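Local structure of lipoxygenase (Cyanothece sp., 5EK8) at residues D114-V119 and A139-G144; T222-D227 and G582-N587; W279-K284 and F424-T429; V483-F488 and R539-S544. The protein is a 9R-lipoxygenase, a non-heme iron enzyme that probably inserts both atoms of molecular oxygen into polyunsaturated fatty acids. All coordinates share one frame; numbering follows the deposited sequence.

Contact 1 (D114-V119 and A139-G144)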
loop_
_atom_site.group_PDB
_atom_site.type_symbol
_atom_site.label_atom_id
_atom_site.label_comp_id
_atom_site.label_asym_id
_atom_site.label_seq_id
_atom_site.Cartn_x
_atom_site.Cartn_y
_atom_site.Cartn_z
ATOM N N ASP A 114 -33.203 -6.960 28.121
ATOM C CA ASP A 114 -31.943 -6.441 28.641
ATOM C C ASP A 114 -31.114 -5.970 27.455
ATOM O O ASP A 114 -30.509 -6.775 26.748
ATOM C CB ASP A 114 -31.195 -7.505 29.448
ATOM C CG ASP A 114 -32.015 -8.040 30.610
ATOM O OD1 ASP A 114 -32.863 -7.284 31.134
ATOM O OD2 ASP A 114 -31.816 -9.214 30.996
ATOM N N LEU A 115 -31.089 -4.657 27.244
ATOM C CA LEU A 115 -30.670 -4.092 25.964
ATOM C C LEU A 115 -29.186 -4.216 25.636
ATOM O O LEU A 115 -28.328 -4.268 26.517
ATOM C CB LEU A 115 -31.081 -2.621 25.894
ATOM C CG LEU A 115 -32.589 -2.416 25.746
ATOM C CD1 LEU A 115 -32.928 -0.944 25.611
ATOM C CD2 LEU A 115 -33.122 -3.205 24.556
ATOM N N GLU A 116 -28.922 -4.269 24.335
ATOM C CA GLU A 116 -27.588 -4.368 23.766
ATOM C C GLU A 116 -27.609 -3.693 22.403
ATOM O O GLU A 116 -28.425 -4.030 21.548
ATOM C CB GLU A 116 -27.147 -5.827 23.638
ATOM C CG GLU A 116 -26.066 -6.062 22.593
ATOM C CD GLU A 116 -25.652 -7.527 22.486
ATOM O OE1 GLU A 116 -25.855 -8.132 21.410
ATOM O OE2 GLU A 116 -25.119 -8.072 23.478
ATOM N N LEU A 117 -26.725 -2.725 22.205
ATOM C CA LEU A 117 -26.695 -1.971 20.962
ATOM C C LEU A 117 -25.543 -2.413 20.069
ATOM O O LEU A 117 -24.393 -2.437 20.496
ATOM C CB LEU A 117 -26.585 -0.477 21.255
ATOM C CG LEU A 117 -26.942 0.459 20.102
ATOM C CD1 LEU A 117 -28.425 0.347 19.770
ATOM C CD2 LEU A 117 -26.557 1.892 20.452
ATOM N N ARG A 118 -25.851 -2.763 18.827
ATOM C CA ARG A 118 -24.819 -3.197 17.897
ATOM C C ARG A 118 -24.564 -2.167 16.805
ATOM O O ARG A 118 -25.488 -1.721 16.121
ATOM C CB ARG A 118 -25.192 -4.537 17.262
ATOM C CG ARG A 118 -25.391 -5.657 18.261
ATOM C CD ARG A 118 -25.397 -7.014 17.581
ATOM N NE ARG A 118 -25.819 -8.072 18.492
ATOM C CZ ARG A 118 -26.000 -9.340 18.132
ATOM N NH1 ARG A 118 -25.790 -9.712 16.876
ATOM N NH2 ARG A 118 -26.390 -10.234 19.031
ATOM N N VAL A 119 -23.299 -1.791 16.662
ATOM C CA VAL A 119 -22.849 -0.976 15.550
ATOM C C VAL A 119 -22.500 -1.915 14.407
ATOM O O VAL A 119 -21.661 -2.819 14.565
ATOM C CB VAL A 119 -21.627 -0.102 15.917
ATOM C CG1 VAL A 119 -21.275 0.827 14.765
ATOM C CG2 VAL A 119 -21.901 0.704 17.190
ATOM N N ALA A 139 -19.656 -4.311 13.929
ATOM C CA ALA A 139 -18.529 -3.413 14.148
ATOM C C ALA A 139 -18.255 -3.186 15.635
ATOM O O ALA A 139 -17.098 -3.120 16.048
ATOM C CB ALA A 139 -18.769 -2.090 13.447
ATOM N N TYR A 140 -19.305 -3.077 16.443
ATOM C CA TYR A 140 -19.092 -2.862 17.878
ATOM C C TYR A 140 -20.315 -3.249 18.700
ATOM O O TYR A 140 -21.423 -3.306 18.181
ATOM C CB TYR A 140 -18.720 -1.398 18.145
ATOM C CG TYR A 140 -18.076 -1.138 19.495
ATOM C CD1 TYR A 140 -16.800 -1.613 19.785
ATOM C CD2 TYR A 140 -18.732 -0.390 20.469
ATOM C CE1 TYR A 140 -16.202 -1.363 21.015
ATOM C CE2 TYR A 140 -18.143 -0.134 21.698
ATOM C CZ TYR A 140 -16.882 -0.623 21.966
ATOM O OH TYR A 140 -16.306 -0.367 23.190
ATOM N N ILE A 141 -20.118 -3.526 19.985
ATOM C CA ILE A 141 -21.249 -3.829 20.862
ATOM C C ILE A 141 -21.195 -3.039 22.169
ATOM O O ILE A 141 -20.191 -3.052 22.879
ATOM C CB ILE A 141 -21.331 -5.333 21.198
ATOM C CG1 ILE A 141 -21.427 -6.176 19.926
ATOM C CG2 ILE A 141 -22.534 -5.614 22.076
ATOM C CD1 ILE A 141 -21.400 -7.663 20.189
ATOM N N ILE A 142 -22.289 -2.350 22.473
ATOM C CA ILE A 142 -22.416 -1.601 23.712
ATOM C C ILE A 142 -23.489 -2.212 24.599
ATOM O O ILE A 142 -24.591 -2.498 24.136
ATOM C CB ILE A 142 -22.771 -0.137 23.442
ATOM C CG1 ILE A 142 -21.755 0.482 22.479
ATOM C CG2 ILE A 142 -22.841 0.627 24.744
ATOM C CD1 ILE A 142 -22.140 1.854 21.983
ATOM N N LYS A 143 -23.175 -2.416 25.874
ATOM C CA LYS A 143 -24.152 -2.982 26.796
ATOM C C LYS A 143 -25.051 -1.893 27.371
ATOM O O LYS A 143 -24.571 -0.867 27.854
ATOM C CB LYS A 143 -23.452 -3.755 27.916
ATOM C CG LYS A 143 -22.798 -5.040 27.430
ATOM C CD LYS A 143 -21.769 -5.573 28.409
ATOM C CE LYS A 143 -21.057 -6.787 27.830
ATOM N NZ LYS A 143 -19.884 -7.187 28.649
ATOM N N GLY A 144 -26.360 -2.119 27.298
ATOM C CA GLY A 144 -27.336 -1.169 27.796
ATOM C C GLY A 144 -28.034 -1.668 29.048
ATOM O O GLY A 144 -27.658 -2.697 29.614
#
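E116 holds CG anti to its backbone N (chi1 157°), and I141 does the same with CG2, and these two branches meet on one face of an antiparallel strand pair, E116 CG lying 3.6 Å from I141 CG2. The carboxylate continues past this methyl to the next residue on the same face of its own strand: R118 grips E116 OE1 side-on with NE, at 2.9 Å, and with NH2, the oxygen lying close to the guanidinium plane. On the other face V119 CB lies 3.9 Å from Y140 CB. Between the faces runs the backbone ladder. L117 N to I142 O and I142 N to L117 O both measure 2.9 Å in a hydrogen-bonded pair, and G144 N donates to L115 O. At V119 the ladder is interrupted by a classic beta bulge, where A139 N and Y140 N both donate to V119 O and V119 CG1 reaches A139 CB at 4.1 Å. The pair is part of the hairpin of strands 115-126 and 132-143, in a sheet consistent with the PLAT domain. Strand 72-79 flanks 115-126, with W76 in cation-pi contact with R118, while F155 and L158 of strand 152-160 pack on L117 and I142.

Contact 2 (T222-D227 and G582-N587)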
loop_
_atom_site.group_PDB
_atom_site.type_symbol
_atom_site.label_atom_id
_atom_site.label_comp_id
_atom_site.label_asym_id
_atom_site.label_seq_id
_atom_site.Cartn_x
_atom_site.Cartn_y
_atom_site.Cartn_z
ATOM N N THR A 222 25.276 -19.386 -6.026
ATOM C CA THR A 222 24.841 -20.244 -7.121
ATOM C C THR A 222 23.769 -21.238 -6.674
ATOM O O THR A 222 22.757 -21.430 -7.356
ATOM C CB THR A 222 26.023 -21.017 -7.711
ATOM O OG1 THR A 222 27.058 -20.094 -8.073
ATOM C CG2 THR A 222 25.584 -21.805 -8.935
ATOM N N GLN A 223 24.001 -21.859 -5.522
ATOM C CA GLN A 223 23.073 -22.836 -4.963
ATOM C C GLN A 223 21.743 -22.196 -4.554
ATOM O O GLN A 223 20.668 -22.742 -4.829
ATOM C CB GLN A 223 23.712 -23.536 -3.767
ATOM C CG GLN A 223 22.889 -24.667 -3.190
ATOM C CD GLN A 223 23.591 -25.347 -2.033
ATOM O OE1 GLN A 223 24.817 -25.284 -1.913
ATOM N NE2 GLN A 223 22.816 -25.990 -1.163
ATOM N N ILE A 224 21.824 -21.039 -3.896
ATOM C CA ILE A 224 20.634 -20.293 -3.491
ATOM C C ILE A 224 19.818 -19.902 -4.711
ATOM O O ILE A 224 18.596 -20.066 -4.731
ATOM C CB ILE A 224 20.993 -19.018 -2.697
ATOM C CG1 ILE A 224 21.647 -19.383 -1.369
ATOM C CG2 ILE A 224 19.753 -18.172 -2.434
ATOM C CD1 ILE A 224 22.113 -18.184 -0.584
ATOM N N GLN A 225 20.498 -19.393 -5.732
ATOM C CA GLN A 225 19.812 -18.975 -6.945
ATOM C C GLN A 225 19.137 -20.161 -7.632
ATOM O O GLN A 225 17.972 -20.081 -8.019
ATOM C CB GLN A 225 20.780 -18.297 -7.903
ATOM C CG GLN A 225 20.085 -17.506 -8.991
ATOM C CD GLN A 225 19.465 -16.220 -8.469
ATOM O OE1 GLN A 225 20.155 -15.213 -8.271
ATOM N NE2 GLN A 225 18.157 -16.248 -8.240
ATOM N N ALA A 226 19.877 -21.260 -7.768
ATOM C CA ALA A 226 19.355 -22.477 -8.384
ATOM C C ALA A 226 18.124 -23.011 -7.663
ATOM O O ALA A 226 17.159 -23.431 -8.304
ATOM C CB ALA A 226 20.434 -23.548 -8.427
ATOM N N ASP A 227 18.160 -22.989 -6.332
ATOM C CA ASP A 227 17.091 -23.587 -5.534
ATOM C C ASP A 227 15.772 -22.810 -5.612
ATOM O O ASP A 227 14.710 -23.355 -5.295
ATOM C CB ASP A 227 17.535 -23.730 -4.077
ATOM C CG ASP A 227 18.476 -24.908 -3.871
ATOM O OD1 ASP A 227 18.708 -25.662 -4.839
ATOM O OD2 ASP A 227 18.980 -25.090 -2.742
ATOM N N GLY A 582 15.117 -10.439 -8.608
ATOM C CA GLY A 582 15.049 -11.882 -8.449
ATOM C C GLY A 582 16.391 -12.575 -8.612
ATOM O O GLY A 582 16.611 -13.653 -8.062
ATOM N N GLU A 583 17.293 -11.950 -9.364
ATOM C CA GLU A 583 18.617 -12.513 -9.612
ATOM C C GLU A 583 19.710 -11.747 -8.865
ATOM O O GLU A 583 19.985 -10.583 -9.159
ATOM C CB GLU A 583 18.918 -12.525 -11.109
ATOM C CG GLU A 583 20.316 -12.998 -11.450
ATOM C CD GLU A 583 20.610 -12.937 -12.937
ATOM O OE1 GLU A 583 20.038 -12.057 -13.620
ATOM O OE2 GLU A 583 21.404 -13.778 -13.421
ATOM N N LEU A 584 20.334 -12.434 -7.913
ATOM C CA LEU A 584 21.311 -11.848 -6.998
ATOM C C LEU A 584 22.513 -11.220 -7.693
ATOM O O LEU A 584 22.988 -10.155 -7.289
ATOM C CB LEU A 584 21.794 -12.913 -6.014
ATOM C CG LEU A 584 20.685 -13.574 -5.194
ATOM C CD1 LEU A 584 21.087 -14.974 -4.748
ATOM C CD2 LEU A 584 20.341 -12.706 -3.993
ATOM N N ALA A 585 23.008 -11.875 -8.737
ATOM C CA ALA A 585 24.180 -11.368 -9.441
ATOM C C ALA A 585 23.896 -10.021 -10.110
ATOM O O ALA A 585 24.801 -9.215 -10.342
ATOM C CB ALA A 585 24.652 -12.379 -10.469
ATOM N N TYR A 586 22.624 -9.789 -10.413
ATOM C CA TYR A 586 22.211 -8.636 -11.199
ATOM C C TYR A 586 21.772 -7.469 -10.320
ATOM O O TYR A 586 21.936 -6.301 -10.687
ATOM C CB TYR A 586 21.080 -9.046 -12.143
ATOM C CG TYR A 586 20.444 -7.909 -12.902
ATOM C CD1 TYR A 586 21.098 -7.301 -13.965
ATOM C CD2 TYR A 586 19.179 -7.447 -12.562
ATOM C CE1 TYR A 586 20.511 -6.258 -14.663
ATOM C CE2 TYR A 586 18.583 -6.411 -13.255
ATOM C CZ TYR A 586 19.249 -5.821 -14.307
ATOM O OH TYR A 586 18.658 -4.782 -14.992
ATOM N N ASN A 587 21.227 -7.790 -9.154
ATOM C CA ASN A 587 20.692 -6.761 -8.282
ATOM C C ASN A 587 20.501 -7.202 -6.837
ATOM O O ASN A 587 20.318 -8.382 -6.552
ATOM C CB ASN A 587 19.360 -6.262 -8.836
ATOM C CG ASN A 587 19.208 -4.762 -8.702
ATOM O OD1 ASN A 587 19.951 -4.123 -7.958
ATOM N ND2 ASN A 587 18.245 -4.189 -9.422
#
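Q225 reaches from helix 221-227 to the loop at G582-L584 and binds its backbone with both ends of one amide. The side chain leaves with CG anti to the backbone N (chi1 -164°) and then bends at chi2 (73°), which carries CD out of the extended course. OE1 accepts from L584 N at 2.8 Å, with the donor in the carbonyl plane, and NE2 donates to G582 O at 3.0 Å. The two bonds span E583, whose CA sits 3.4 Å from Q225 OE1, and together they fix the rotation of the amide. The same oxygen is flanked by L584 CG at 3.5 Å, so the closely fitted part of the contact is a polar group lodged against peptide and leucine. Beside it the fit is looser: I224 CG2 meets L584 CD1 at 4.2 Å, the two side chains crossing at about a right angle, while T222 and A226 occupy the exposed side of the helix. An alanine in place of Q225 would probably leave L584 N and G582 O without their mates and the loop less firmly tied to the helix. E583 turns its carboxylate to R245 and T233. Around the contact, helix 608-623 packs on L584 through A611 and V615 and on I224 through T612, H208 of helix 188-214 also touches I224, and I234 of helix 232-239 lies against Q225 and E583.

Contact 3 (W279-K284 and F424-T429)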
loop_
_atom_site.group_PDB
_atom_site.type_symbol
_atom_site.label_atom_id
_atom_site.label_comp_id
_atom_site.label_asym_id
_atom_site.label_seq_id
_atom_site.Cartn_x
_atom_site.Cartn_y
_atom_site.Cartn_z
ATOM N N TRP A 279 22.811 9.907 -0.429
ATOM C CA TRP A 279 22.396 9.384 0.867
ATOM C C TRP A 279 23.040 10.131 2.030
ATOM O O TRP A 279 23.052 9.637 3.159
ATOM C CB TRP A 279 22.728 7.889 0.956
ATOM C CG TRP A 279 22.335 7.132 -0.275
ATOM C CD1 TRP A 279 23.088 6.948 -1.402
ATOM C CD2 TRP A 279 21.089 6.467 -0.512
ATOM N NE1 TRP A 279 22.386 6.208 -2.326
ATOM C CE2 TRP A 279 21.156 5.901 -1.803
ATOM C CE3 TRP A 279 19.923 6.296 0.241
ATOM C CZ2 TRP A 279 20.103 5.175 -2.356
ATOM C CZ3 TRP A 279 18.876 5.576 -0.313
ATOM C CH2 TRP A 279 18.976 5.022 -1.596
ATOM N N ASP A 280 23.563 11.324 1.756
ATOM C CA ASP A 280 24.240 12.120 2.781
ATOM C C ASP A 280 23.354 12.379 4.002
ATOM O O ASP A 280 23.851 12.610 5.108
ATOM C CB ASP A 280 24.714 13.452 2.199
ATOM C CG ASP A 280 25.753 13.276 1.114
ATOM O OD1 ASP A 280 25.883 14.176 0.258
ATOM O OD2 ASP A 280 26.435 12.231 1.112
ATOM N N ASN A 281 22.043 12.314 3.789
ATOM C CA ASN A 281 21.053 12.578 4.829
ATOM C C ASN A 281 20.806 11.421 5.803
ATOM O O ASN A 281 20.131 11.593 6.817
ATOM C CB ASN A 281 19.725 12.949 4.174
ATOM C CG ASN A 281 19.190 14.270 4.653
ATOM O OD1 ASN A 281 19.947 15.169 5.022
ATOM N ND2 ASN A 281 17.871 14.400 4.652
ATOM N N TYR A 282 21.341 10.243 5.495
ATOM C CA TYR A 282 20.901 9.026 6.178
ATOM C C TYR A 282 22.007 8.240 6.873
ATOM O O TYR A 282 23.177 8.293 6.487
ATOM C CB TYR A 282 20.176 8.128 5.178
ATOM C CG TYR A 282 19.176 8.907 4.363
ATOM C CD1 TYR A 282 18.010 9.387 4.943
ATOM C CD2 TYR A 282 19.407 9.192 3.023
ATOM C CE1 TYR A 282 17.092 10.119 4.214
ATOM C CE2 TYR A 282 18.489 9.920 2.277
ATOM C CZ TYR A 282 17.334 10.384 2.882
ATOM O OH TYR A 282 16.418 11.111 2.155
ATOM N N GLU A 283 21.614 7.519 7.917
ATOM C CA GLU A 283 22.542 6.720 8.699
ATOM C C GLU A 283 22.821 5.366 8.040
ATOM O O GLU A 283 21.913 4.558 7.841
ATOM C CB GLU A 283 21.996 6.515 10.112
ATOM C CG GLU A 283 22.999 5.931 11.081
ATOM C CD GLU A 283 22.377 5.563 12.413
ATOM O OE1 GLU A 283 21.132 5.592 12.517
ATOM O OE2 GLU A 283 23.134 5.244 13.354
ATOM N N LYS A 284 24.084 5.134 7.697
ATOM C CA LYS A 284 24.516 3.862 7.136
ATOM C C LYS A 284 24.621 2.827 8.245
ATOM O O LYS A 284 25.024 3.161 9.360
ATOM C CB LYS A 284 25.865 4.013 6.424
ATOM C CG LYS A 284 26.271 2.805 5.606
ATOM C CD LYS A 284 27.530 3.058 4.794
ATOM C CE LYS A 284 28.761 3.094 5.674
ATOM N NZ LYS A 284 28.965 1.825 6.412
ATOM N N PHE A 424 16.059 4.428 6.947
ATOM C CA PHE A 424 14.955 4.001 6.097
ATOM C C PHE A 424 13.665 4.754 6.439
ATOM O O PHE A 424 12.959 5.293 5.557
ATOM C CB PHE A 424 14.744 2.489 6.241
ATOM C CG PHE A 424 13.498 1.994 5.576
ATOM C CD1 PHE A 424 13.497 1.688 4.227
ATOM C CD2 PHE A 424 12.321 1.861 6.296
ATOM C CE1 PHE A 424 12.349 1.252 3.610
ATOM C CE2 PHE A 424 11.175 1.431 5.686
ATOM C CZ PHE A 424 11.184 1.121 4.341
ATOM N N LEU A 425 13.365 4.778 7.734
ATOM C CA LEU A 425 12.223 5.519 8.247
ATOM C C LEU A 425 12.292 6.970 7.806
ATOM O O LEU A 425 11.303 7.536 7.351
ATOM C CB LEU A 425 12.162 5.447 9.770
ATOM C CG LEU A 425 10.916 6.096 10.369
ATOM C CD1 LEU A 425 9.670 5.355 9.899
ATOM C CD2 LEU A 425 11.013 6.137 11.897
ATOM N N GLN A 426 13.475 7.562 7.921
ATOM C CA GLN A 426 13.642 8.961 7.564
ATOM C C GLN A 426 13.346 9.198 6.087
ATOM O O GLN A 426 12.752 10.217 5.736
ATOM C CB GLN A 426 15.046 9.444 7.898
ATOM C CG GLN A 426 15.278 10.903 7.575
ATOM C CD GLN A 426 16.694 11.315 7.876
ATOM O OE1 GLN A 426 17.234 10.978 8.930
ATOM N NE2 GLN A 426 17.317 12.030 6.945
ATOM N N MET A 427 13.746 8.259 5.228
ATOM C CA MET A 427 13.385 8.353 3.813
ATOM C C MET A 427 11.872 8.431 3.693
ATOM O O MET A 427 11.311 9.309 2.998
ATOM C CB MET A 427 13.908 7.157 3.012
ATOM C CG MET A 427 15.420 7.059 2.905
ATOM S SD MET A 427 15.942 5.628 1.931
ATOM C CE MET A 427 15.364 6.095 0.301
ATOM N N CYS A 428 11.215 7.520 4.406
ATOM C CA CYS A 428 9.763 7.415 4.314
ATOM C C CYS A 428 9.040 8.676 4.769
ATOM O O CYS A 428 8.226 9.232 4.026
ATOM C CB CYS A 428 9.278 6.218 5.120
ATOM S SG CYS A 428 9.809 4.646 4.423
ATOM N N THR A 429 9.338 9.120 5.988
ATOM C CA THR A 429 8.728 10.324 6.549
ATOM C C THR A 429 9.012 11.540 5.675
ATOM O O THR A 429 8.111 12.352 5.418
ATOM C CB THR A 429 9.223 10.608 7.990
ATOM O OG1 THR A 429 10.654 10.712 8.010
ATOM C CG2 THR A 429 8.782 9.505 8.939
HETATM O O HOH W 1 13.317 10.643 1.202
#
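N281 and Q426 make the direct polar link between a type I beta turn, W279 to Y282, and helix 421-432. Q426 NE2 donates to N281 O at 2.9 Å from above the carbonyl plane. E430 OE2 is a second acceptor for that NE2, and it also takes a weak bond from N281 ND2, which helps explain how two donor groups can stand side by side. A water bridges more remotely, donating to M427 O at 3.0 Å and lying 3.3 Å from Y282 OH, whose stronger partner is I505 N.
The aromatic contacts belong mainly to M427. Its CG makes a CH-pi contact over one face of Y282, 3.9 Å from the ring centroid, while N281 CB lies over the centre of the opposite face and Q426 CG meets the edge in plane. Further out, M427 SD stands at the edge of the W279 ring, a Met-aromatic contact. The bend at chi3 (68°) sets CE 3.6 Å from W279 CZ3.
The turn follows strand 272-277. Helix 337-377, which supplies the iron ligand H359, backs the group: F352 meets both W279 and M427, and I357 touches M427, whose side chain is about 10 Å from that of H359.

Contact 4 (V483-F488 and R539-S544); sequences VEIRRF and RPITNS
R486 extends from helix 482-495 to the loop T542-S544, and S544 O follows its first three carbons. CB lies 3.9 Å from S544 O and 4.0 Å from T542 CG2, a methyl that also touches R486 CA. CG, anti to the backbone N (chi1 -176°), passes S544 O at 4.1 Å; from there to NE the chain stays extended, and CD comes to 3.6 Å from S544 O. NE forms a salt bridge with E490 OE1, one helical turn on. At the tip, one guanidinium face is turned to the loop: N543 O stands 3.0 Å above the plane of the R486 guanidinium, over its centre and 3.1 Å from CZ, and S544 N lies over the same face nearer the rim. NH1 and NH2 are also close to N543 O, but at angles too poor for hydrogen bonds. Apolar contacts continue toward the interior, I485 CG2 meeting I541 CG2 at 4.2 Å and F488 CE2 meeting I541 CD1 at 3.7 Å. An alanine at R486 would probably leave N543 O without the cation against it and cost E490 its salt bridge to NE. The chemistry therefore differs along the contact: methyl and phenyl packing fits I541 and T542 to the helix, whereas at the outer end a carbonyl dipole over a cationic face probably supplies an electrostatic attraction without directed bonds.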
loop_
_atom_site.group_PDB
_atom_site.type_symbol
_atom_site.label_atom_id
_atom_site.label_comp_id
_atom_site.label_asym_id
_atom_site.label_seq_id
_atom_site.Cartn_x
_atom_site.Cartn_y
_atom_site.Cartn_z
ATOM N N VAL A 483 -21.906 15.821 3.187
ATOM C CA VAL A 483 -21.386 15.922 4.546
ATOM C C VAL A 483 -20.345 14.835 4.809
ATOM O O VAL A 483 -19.327 15.072 5.470
ATOM C CB VAL A 483 -22.524 15.827 5.581
ATOM C CG1 VAL A 483 -21.972 15.623 6.985
ATOM C CG2 VAL A 483 -23.391 17.076 5.516
ATOM N N GLU A 484 -20.600 13.650 4.263
ATOM C CA GLU A 484 -19.656 12.545 4.362
ATOM C C GLU A 484 -18.336 12.922 3.695
ATOM O O GLU A 484 -17.264 12.645 4.230
ATOM C CB GLU A 484 -20.236 11.270 3.733
ATOM C CG GLU A 484 -21.409 10.685 4.507
ATOM C CD GLU A 484 -21.717 9.244 4.124
ATOM O OE1 GLU A 484 -21.119 8.741 3.150
ATOM O OE2 GLU A 484 -22.560 8.612 4.802
ATOM N N ILE A 485 -18.415 13.566 2.535
ATOM C CA ILE A 485 -17.210 14.025 1.847
ATOM C C ILE A 485 -16.451 15.033 2.699
ATOM O O ILE A 485 -15.219 15.022 2.736
ATOM C CB ILE A 485 -17.527 14.657 0.482
ATOM C CG1 ILE A 485 -18.264 13.651 -0.408
ATOM C CG2 ILE A 485 -16.250 15.149 -0.183
ATOM C CD1 ILE A 485 -17.535 12.330 -0.590
ATOM N N ARG A 486 -17.184 15.893 3.401
ATOM C CA ARG A 486 -16.529 16.862 4.271
ATOM C C ARG A 486 -15.808 16.180 5.431
ATOM O O ARG A 486 -14.663 16.514 5.727
ATOM C CB ARG A 486 -17.525 17.886 4.815
ATOM C CG ARG A 486 -16.854 18.971 5.648
ATOM C CD ARG A 486 -17.812 20.066 6.087
ATOM N NE ARG A 486 -17.094 21.128 6.790
ATOM C CZ ARG A 486 -17.617 22.302 7.122
ATOM N NH1 ARG A 486 -18.876 22.587 6.819
ATOM N NH2 ARG A 486 -16.875 23.197 7.758
ATOM N N ARG A 487 -16.472 15.234 6.089
ATOM C CA ARG A 487 -15.854 14.514 7.205
ATOM C C ARG A 487 -14.628 13.734 6.741
ATOM O O ARG A 487 -13.618 13.655 7.446
ATOM C CB ARG A 487 -16.863 13.577 7.865
ATOM C CG ARG A 487 -17.998 14.314 8.547
ATOM C CD ARG A 487 -17.470 15.253 9.624
ATOM N NE ARG A 487 -18.506 16.157 10.109
ATOM C CZ ARG A 487 -18.704 17.382 9.636
ATOM N NH1 ARG A 487 -17.928 17.851 8.669
ATOM N NH2 ARG A 487 -19.674 18.140 10.131
ATOM N N PHE A 488 -14.739 13.169 5.543
ATOM C CA PHE A 488 -13.652 12.480 4.855
ATOM C C PHE A 488 -12.440 13.404 4.694
ATOM O O PHE A 488 -11.318 13.089 5.129
ATOM C CB PHE A 488 -14.168 11.984 3.495
ATOM C CG PHE A 488 -13.131 11.333 2.623
ATOM C CD1 PHE A 488 -12.515 10.153 3.002
ATOM C CD2 PHE A 488 -12.811 11.880 1.392
ATOM C CE1 PHE A 488 -11.574 9.542 2.178
ATOM C CE2 PHE A 488 -11.871 11.276 0.565
ATOM C CZ PHE A 488 -11.254 10.104 0.959
ATOM N N ARG A 539 -4.112 18.493 1.286
ATOM C CA ARG A 539 -5.013 19.616 1.077
ATOM C C ARG A 539 -6.474 19.183 1.201
ATOM O O ARG A 539 -6.830 18.076 0.795
ATOM C CB ARG A 539 -4.754 20.246 -0.290
ATOM C CG ARG A 539 -3.358 20.840 -0.426
ATOM C CD ARG A 539 -3.161 21.478 -1.792
ATOM N NE ARG A 539 -1.851 22.106 -1.927
ATOM C CZ ARG A 539 -0.760 21.481 -2.353
ATOM N NH1 ARG A 539 -0.815 20.197 -2.691
ATOM N NH2 ARG A 539 0.388 22.139 -2.442
ATOM N N PRO A 540 -7.325 20.056 1.772
ATOM C CA PRO A 540 -8.749 19.741 1.943
ATOM C C PRO A 540 -9.533 19.701 0.630
ATOM O O PRO A 540 -9.367 20.569 -0.225
ATOM C CB PRO A 540 -9.252 20.881 2.828
ATOM C CG PRO A 540 -8.324 22.007 2.542
ATOM C CD PRO A 540 -6.984 21.379 2.326
ATOM N N ILE A 541 -10.376 18.682 0.488
ATOM C CA ILE A 541 -11.247 18.531 -0.672
ATOM C C ILE A 541 -12.392 19.533 -0.591
ATOM O O ILE A 541 -12.777 20.149 -1.587
ATOM C CB ILE A 541 -11.815 17.093 -0.761
ATOM C CG1 ILE A 541 -10.683 16.086 -0.999
ATOM C CG2 ILE A 541 -12.882 16.989 -1.844
ATOM C CD1 ILE A 541 -11.088 14.646 -0.781
ATOM N N THR A 542 -12.929 19.698 0.612
ATOM C CA THR A 542 -14.038 20.610 0.816
ATOM C C THR A 542 -14.095 21.096 2.263
ATOM O O THR A 542 -13.535 20.471 3.166
ATOM C CB THR A 542 -15.370 19.941 0.441
ATOM O OG1 THR A 542 -16.434 20.901 0.522
ATOM C CG2 THR A 542 -15.651 18.780 1.374
ATOM N N ASN A 543 -14.759 22.227 2.474
ATOM C CA ASN A 543 -14.976 22.753 3.816
ATOM C C ASN A 543 -16.397 23.273 3.962
ATOM O O ASN A 543 -16.678 24.102 4.823
ATOM C CB ASN A 543 -13.972 23.864 4.141
ATOM C CG ASN A 543 -12.682 23.330 4.753
ATOM O OD1 ASN A 543 -11.590 23.573 4.233
ATOM N ND2 ASN A 543 -12.804 22.600 5.865
ATOM N N SER A 544 -17.283 22.785 3.100
ATOM C CA SER A 544 -18.689 23.168 3.133
ATOM C C SER A 544 -19.590 21.934 3.131
ATOM O O SER A 544 -19.152 20.829 2.796
ATOM C CB SER A 544 -19.024 24.082 1.952
ATOM O OG SER A 544 -18.253 23.748 0.812
#

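The four contacts are spread over the chain, and no two touch. Contact 1 comes first in sequence, in the N-terminal sheet consistent with the PLAT domain. The other three tie together parts of the largely helical remainder. Contact 2 closes a long loop in which contacts 3 and 4 follow in series. Contacts 1 and 2 lie on opposite sides of the chain's centre, their centres 56 Å apart; contacts 3 and 4 are 34 Å apart between centres, yet both rest against helix 337-377. That helix carries the iron ligands H359 and H364, so distant parts of the sequence converge on one scaffold, contact 3 nearest H359.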